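Local atomic coordinates of lipoxygenase (Cyanothece sp., PDB entry 5EK8), a protein that probably adds molecular oxygen to polyunsaturated fatty acids, acting as a non-heme iron 9R-lipoxygenase. Residues 228-232 with 233-237; 618-621 with 622-626. One frame throughout, in Å; residues are numbered along the deposited sequence.

Overall arrangement
Both contacts are local and lie at helix ends. Contact 1 starts helix 232-239. Contact 2 lies where helix 608-623 finishes and the chain goes on as a loop. Their centres are about 16 Å apart, and their nearest atoms come within about 5 Å without touching. The two regions share neighbours. L201 of helix 188-214 meets Y228 of the first and both S619 and V620 of the second, and S578 meets N231 and N622. Y228 also rests on helix 608-623 itself. Contact 2 is the one near the metal: the L621 side chain is about 6 Å from the iron. Contact 1 lies away from the iron and sodium sites.

Contact 1 (228-232 with 233-237)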
ATOM      1  N   TYR A 228      22.112  -2.163 -16.056  1.00 51.20           N
ATOM      2  CA  TYR A 228      21.183  -1.285 -15.347  1.00 50.15           C
ATOM      3  C   TYR A 228      21.940  -0.082 -14.796  1.00 46.83           C
ATOM      4  O   TYR A 228      23.146  -0.160 -14.579  1.00 50.73           O
ATOM      5  CB  TYR A 228      20.473  -2.017 -14.204  1.00 52.98           C
ATOM      6  CG  TYR A 228      19.475  -3.073 -14.627  1.00 55.87           C
ATOM      7  CD1 TYR A 228      18.209  -2.724 -15.074  1.00 56.31           C
ATOM      8  CD2 TYR A 228      19.792  -4.422 -14.546  1.00 60.70           C
ATOM      9  CE1 TYR A 228      17.293  -3.693 -15.449  1.00 59.71           C
ATOM     10  CE2 TYR A 228      18.883  -5.397 -14.918  1.00 61.40           C
ATOM     11  CZ  TYR A 228      17.636  -5.028 -15.369  1.00 60.77           C
ATOM     12  OH  TYR A 228      16.735  -5.999 -15.738  1.00 59.41           O
ATOM     13  N   PRO A 229      21.240   1.042 -14.590  1.00 43.85           N
ATOM     14  CA  PRO A 229      21.874   2.195 -13.940  1.00 43.48           C
ATOM     15  C   PRO A 229      22.372   1.860 -12.538  1.00 48.37           C
ATOM     16  O   PRO A 229      21.870   0.922 -11.930  1.00 52.66           O
ATOM     17  CB  PRO A 229      20.753   3.247 -13.894  1.00 38.61           C
ATOM     18  CG  PRO A 229      19.502   2.530 -14.264  1.00 41.75           C
ATOM     19  CD  PRO A 229      19.906   1.374 -15.112  1.00 43.09           C
ATOM     20  N   PRO A 230      23.359   2.611 -12.031  1.00 52.27           N
ATOM     21  CA  PRO A 230      23.878   2.347 -10.685  1.00 53.12           C
ATOM     22  C   PRO A 230      22.892   2.755  -9.596  1.00 50.99           C
ATOM     23  O   PRO A 230      21.961   3.511  -9.871  1.00 50.86           O
ATOM     24  CB  PRO A 230      25.142   3.208 -10.626  1.00 56.47           C
ATOM     25  CG  PRO A 230      24.858   4.335 -11.557  1.00 56.24           C
ATOM     26  CD  PRO A 230      24.060   3.732 -12.682  1.00 53.15           C
ATOM     27  N   ASN A 231      23.097   2.256  -8.382  1.00 50.46           N
ATOM     28  CA  ASN A 231      22.266   2.637  -7.244  1.00 46.02           C
ATOM     29  C   ASN A 231      23.104   3.397  -6.236  1.00 45.25           C
ATOM     30  O   ASN A 231      24.262   3.710  -6.502  1.00 43.27           O
ATOM     31  CB  ASN A 231      21.629   1.416  -6.580  1.00 44.90           C
ATOM     32  CG  ASN A 231      22.601   0.670  -5.688  1.00 48.68           C
ATOM     33  OD1 ASN A 231      23.748   0.433  -6.063  1.00 45.56           O
ATOM     34  ND2 ASN A 231      22.146   0.306  -4.492  1.00 51.48           N
ATOM     35  N   LEU A 232      22.523   3.675  -5.075  1.00 46.80           N
ATOM     36  CA  LEU A 232      23.202   4.483  -4.070  1.00 46.95           C
ATOM     37  C   LEU A 232      24.526   3.866  -3.612  1.00 49.99           C
ATOM     38  O   LEU A 232      25.544   4.558  -3.529  1.00 53.23           O
ATOM     39  CB  LEU A 232      22.291   4.706  -2.866  1.00 43.70           C
ATOM     40  CG  LEU A 232      22.957   5.436  -1.699  1.00 45.35           C
ATOM     41  CD1 LEU A 232      23.421   6.820  -2.123  1.00 39.95           C
ATOM     42  CD2 LEU A 232      22.019   5.505  -0.483  1.00 48.74           C
ATOM     43  N   THR A 233      24.515   2.565  -3.331  1.00 45.67           N
ATOM     44  CA  THR A 233      25.699   1.903  -2.790  1.00 48.00           C
ATOM     45  C   THR A 233      26.822   1.815  -3.825  1.00 48.69           C
ATOM     46  O   THR A 233      28.000   1.994  -3.496  1.00 50.20           O
ATOM     47  CB  THR A 233      25.368   0.486  -2.249  1.00 46.85           C
ATOM     48  OG1 THR A 233      24.716  -0.292  -3.260  1.00 47.07           O
ATOM     49  CG2 THR A 233      24.462   0.589  -1.046  1.00 31.10           C
ATOM     50  N   ILE A 234      26.456   1.564  -5.077  1.00 45.64           N
ATOM     51  CA  ILE A 234      27.438   1.558  -6.156  1.00 45.16           C
ATOM     52  C   ILE A 234      28.116   2.923  -6.278  1.00 43.86           C
ATOM     53  O   ILE A 234      29.340   3.002  -6.309  1.00 45.66           O
ATOM     54  CB  ILE A 234      26.802   1.169  -7.507  1.00 48.00           C
ATOM     55  CG1 ILE A 234      26.416  -0.313  -7.496  1.00 39.85           C
ATOM     56  CG2 ILE A 234      27.768   1.448  -8.652  1.00 35.65           C
ATOM     57  CD1 ILE A 234      25.599  -0.748  -8.692  1.00 35.87           C
ATOM     58  N   ASN A 235      27.319   3.989  -6.323  1.00 43.55           N
ATOM     59  CA  ASN A 235      27.844   5.354  -6.390  1.00 42.97           C
ATOM     60  C   ASN A 235      28.774   5.669  -5.221  1.00 46.99           C
ATOM     61  O   ASN A 235      29.891   6.181  -5.406  1.00 50.13           O
ATOM     62  CB  ASN A 235      26.698   6.373  -6.414  1.00 43.52           C
ATOM     63  CG  ASN A 235      25.818   6.246  -7.645  1.00 49.32           C
ATOM     64  OD1 ASN A 235      26.260   5.785  -8.695  1.00 54.20           O
ATOM     65  ND2 ASN A 235      24.563   6.663  -7.520  1.00 53.37           N
ATOM     66  N   LEU A 236      28.300   5.364  -4.016  1.00 46.76           N
ATOM     67  CA  LEU A 236      29.080   5.592  -2.806  1.00 47.65           C
ATOM     68  C   LEU A 236      30.431   4.898  -2.890  1.00 48.21           C
ATOM     69  O   LEU A 236      31.467   5.511  -2.636  1.00 46.80           O
ATOM     70  CB  LEU A 236      28.320   5.109  -1.568  1.00 45.68           C
ATOM     71  CG  LEU A 236      27.146   5.966  -1.109  1.00 42.82           C
ATOM     72  CD1 LEU A 236      26.494   5.332   0.111  1.00 50.24           C
ATOM     73  CD2 LEU A 236      27.608   7.383  -0.810  1.00 36.53           C
ATOM     74  N   ASP A 237      30.415   3.620  -3.259  1.00 48.92           N
ATOM     75  CA  ASP A 237      31.649   2.852  -3.383  1.00 48.89           C
ATOM     76  C   ASP A 237      32.493   3.313  -4.572  1.00 41.97           C
ATOM     77  O   ASP A 237      33.673   2.981  -4.665  1.00 44.32           O
ATOM     78  CB  ASP A 237      31.337   1.357  -3.499  1.00 53.26           C
ATOM     79  CG  ASP A 237      31.038   0.723  -2.152  1.00 57.02           C
ATOM     80  OD1 ASP A 237      31.077  -0.524  -2.050  1.00 61.44           O
ATOM     81  OD2 ASP A 237      30.780   1.483  -1.194  1.00 53.29           O
TER
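N231 caps the start of helix 232-239 through I234 N, and its amide also bonds to the T233 side chain. It holds the N-cap position. Its OD1 accepts from I234 N at 3.1 Å, and the donor sits well above the plane of the amide, 45° out of it. ND2 donates to T233 OG1 at 2.9 Å and has a second acceptor in S578 O. T233 OG1 is also bonded to E583. The N231 amide can face the first turn because CG is placed between the backbone N and the carbonyl carbon (chi1 78°). An alanine here would probably leave I234 N without its cap and T233 OG1 without this donor. The backbone takes over at once: N231 O receives N235 N at 3.1 Å, with the N-H nearly straight at 173°. L232 follows one step on, its O bonded to L236 N at 2.9 Å. Its CD1 meets L236 CG at 4.0 Å, forming a small apolar pair on the helix surface. P230 CB lies 3.7 Å from I234 CG2. Y249 of helix 247-256 packs against L232, T233 and L236, while Y228 at the start of the loop inserts between helices 188-214 and 608-623.

Contact 2 (618-621 with 622-626); sequences FSVL and NGIKY
V620 and I624 meet one turn apart where helix 608-623 gives way to loop, in the helical part of the lipoxygenase fold close to the iron. The two side chains run side by side in the same direction. V620 CG1 touches I624 CD1 at 3.9 Å. V620 places CG1 anti to the backbone N (chi1 158°), beside its own carbonyl, on the side from which I624 approaches. I624 CG1 also lies over V620 O. Beneath this apolar pair, the last turn is held by backbone bonds. N622 N donates to F618 O at 3.0 Å. V620 O takes two donors: I624 N at 3.1 Å, and G623 N through a weak, bent bond. From I624 on the backbone is extended and the helical pattern is lost. Other parts of the fold cover this end. V620 and I624 face helix 188-214 through L201 and S197, and F618 packs on L351 and E355 of helix 337-377, the helix that carries the iron ligands H359 and H364. The loop is tied down as well, with I624 O bonded to R663 and Y626 O to N667, next to I668, which completes the iron site at the C-terminus. L621 turns to the metal side. Its side chain comes within about 4 Å of that of I668 and about 5 Å of that of H359, so it probably lines the ligand shell of the iron as an apolar neighbour. Its carbonyl reaches the same site: L621 O accepts a weak hydrogen bond from ND2 of N574, a residue of the iron site.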
ATOM      1  N   PHE A 618      13.158  -3.425  -8.565  1.00 48.94           N
ATOM      2  CA  PHE A 618      13.467  -2.344  -7.628  1.00 51.41           C
ATOM      3  C   PHE A 618      13.533  -0.994  -8.346  1.00 61.35           C
ATOM      4  O   PHE A 618      12.929  -0.001  -7.903  1.00 65.01           O
ATOM      5  CB  PHE A 618      14.777  -2.618  -6.893  1.00 47.36           C
ATOM      6  CG  PHE A 618      14.677  -3.702  -5.870  1.00 46.46           C
ATOM      7  CD1 PHE A 618      13.454  -4.035  -5.313  1.00 49.08           C
ATOM      8  CD2 PHE A 618      15.802  -4.390  -5.461  1.00 48.98           C
ATOM      9  CE1 PHE A 618      13.354  -5.039  -4.370  1.00 46.91           C
ATOM     10  CE2 PHE A 618      15.711  -5.395  -4.512  1.00 49.18           C
ATOM     11  CZ  PHE A 618      14.484  -5.721  -3.968  1.00 45.72           C
ATOM     12  N   SER A 619      14.246  -0.980  -9.470  1.00 62.87           N
ATOM     13  CA  SER A 619      14.434   0.232 -10.267  1.00 60.48           C
ATOM     14  C   SER A 619      13.118   0.772 -10.821  1.00 66.77           C
ATOM     15  O   SER A 619      12.916   1.986 -10.901  1.00 73.23           O
ATOM     16  CB  SER A 619      15.405  -0.046 -11.408  1.00 52.88           C
ATOM     17  OG  SER A 619      16.542  -0.745 -10.930  1.00 49.31           O
ATOM     18  N   VAL A 620      12.226  -0.135 -11.206  1.00 64.80           N
ATOM     19  CA  VAL A 620      10.901   0.248 -11.681  1.00 64.77           C
ATOM     20  C   VAL A 620      10.066   0.842 -10.551  1.00 69.51           C
ATOM     21  O   VAL A 620       9.533   1.946 -10.673  1.00 70.96           O
ATOM     22  CB  VAL A 620      10.144  -0.956 -12.291  1.00 62.23           C
ATOM     23  CG1 VAL A 620       8.635  -0.717 -12.275  1.00 61.68           C
ATOM     24  CG2 VAL A 620      10.636  -1.237 -13.704  1.00 61.50           C
ATOM     25  N   LEU A 621       9.971   0.105  -9.447  1.00 69.93           N
ATOM     26  CA  LEU A 621       9.120   0.487  -8.327  1.00 70.08           C
ATOM     27  C   LEU A 621       9.526   1.819  -7.705  1.00 72.65           C
ATOM     28  O   LEU A 621       8.665   2.596  -7.291  1.00 72.78           O
ATOM     29  CB  LEU A 621       9.122  -0.606  -7.254  1.00 68.05           C
ATOM     30  CG  LEU A 621       8.371  -1.902  -7.579  1.00 63.65           C
ATOM     31  CD1 LEU A 621       8.267  -2.791  -6.341  1.00 62.45           C
ATOM     32  CD2 LEU A 621       6.993  -1.604  -8.157  1.00 57.59           C
ATOM     33  N   ASN A 622      10.823   2.096  -7.626  1.00 81.71           N
ATOM     34  CA  ASN A 622      11.230   3.388  -7.086  1.00 88.19           C
ATOM     35  C   ASN A 622      11.357   4.448  -8.191  1.00 85.65           C
ATOM     36  O   ASN A 622      11.412   5.644  -7.906  1.00 90.28           O
ATOM     37  CB  ASN A 622      12.535   3.251  -6.284  1.00101.76           C
ATOM     38  CG  ASN A 622      13.755   3.808  -7.018  1.00117.67           C
ATOM     39  OD1 ASN A 622      14.037   3.452  -8.168  1.00124.41           O
ATOM     40  ND2 ASN A 622      14.490   4.686  -6.342  1.00120.13           N
ATOM     41  N   GLY A 623      11.382   4.004  -9.447  1.00 79.55           N
ATOM     42  CA  GLY A 623      11.516   4.907 -10.579  1.00 77.51           C
ATOM     43  C   GLY A 623      10.227   5.617 -10.963  1.00 70.89           C
ATOM     44  O   GLY A 623      10.255   6.688 -11.570  1.00 69.24           O
ATOM     45  N   ILE A 624       9.095   5.010 -10.620  1.00 64.12           N
ATOM     46  CA  ILE A 624       7.788   5.618 -10.848  1.00 57.70           C
ATOM     47  C   ILE A 624       7.398   6.467  -9.642  1.00 57.46           C
ATOM     48  O   ILE A 624       7.139   5.935  -8.560  1.00 61.82           O
ATOM     49  CB  ILE A 624       6.701   4.553 -11.104  1.00 49.85           C
ATOM     50  CG1 ILE A 624       7.087   3.664 -12.288  1.00 48.30           C
ATOM     51  CG2 ILE A 624       5.358   5.210 -11.357  1.00 46.07           C
ATOM     52  CD1 ILE A 624       6.275   2.398 -12.387  1.00 44.81           C
ATOM     53  N   LYS A 625       7.354   7.783  -9.823  1.00 55.32           N
ATOM     54  CA  LYS A 625       7.167   8.684  -8.693  1.00 57.57           C
ATOM     55  C   LYS A 625       6.127   9.769  -8.956  1.00 57.04           C
ATOM     56  O   LYS A 625       6.461  10.946  -9.050  1.00 66.34           O
ATOM     57  CB  LYS A 625       8.508   9.323  -8.316  1.00 64.36           C
ATOM     58  CG  LYS A 625       8.576   9.834  -6.886  1.00 69.73           C
ATOM     59  CD  LYS A 625      10.014   9.954  -6.418  1.00 74.51           C
ATOM     60  CE  LYS A 625      10.087  10.158  -4.913  1.00 78.72           C
ATOM     61  NZ  LYS A 625      11.481  10.007  -4.411  1.00 80.63           N
ATOM     62  N   TYR A 626       4.865   9.366  -9.062  1.00 50.85           N
ATOM     63  CA  TYR A 626       3.764  10.307  -9.239  1.00 47.78           C
ATOM     64  C   TYR A 626       2.890  10.352  -7.983  1.00 54.64           C
ATOM     65  O   TYR A 626       2.489   9.313  -7.451  1.00 58.29           O
ATOM     66  CB  TYR A 626       2.932   9.920 -10.465  1.00 45.95           C
ATOM     67  CG  TYR A 626       1.794  10.862 -10.798  1.00 49.56           C
ATOM     68  CD1 TYR A 626       1.921  11.802 -11.809  1.00 47.42           C
ATOM     69  CD2 TYR A 626       0.581  10.797 -10.116  1.00 54.40           C
ATOM     70  CE1 TYR A 626       0.885  12.661 -12.126  1.00 48.11           C
ATOM     71  CE2 TYR A 626      -0.460  11.656 -10.424  1.00 55.11           C
ATOM     72  CZ  TYR A 626      -0.299  12.586 -11.433  1.00 54.34           C
ATOM     73  OH  TYR A 626      -1.325  13.441 -11.753  1.00 57.54           O
TER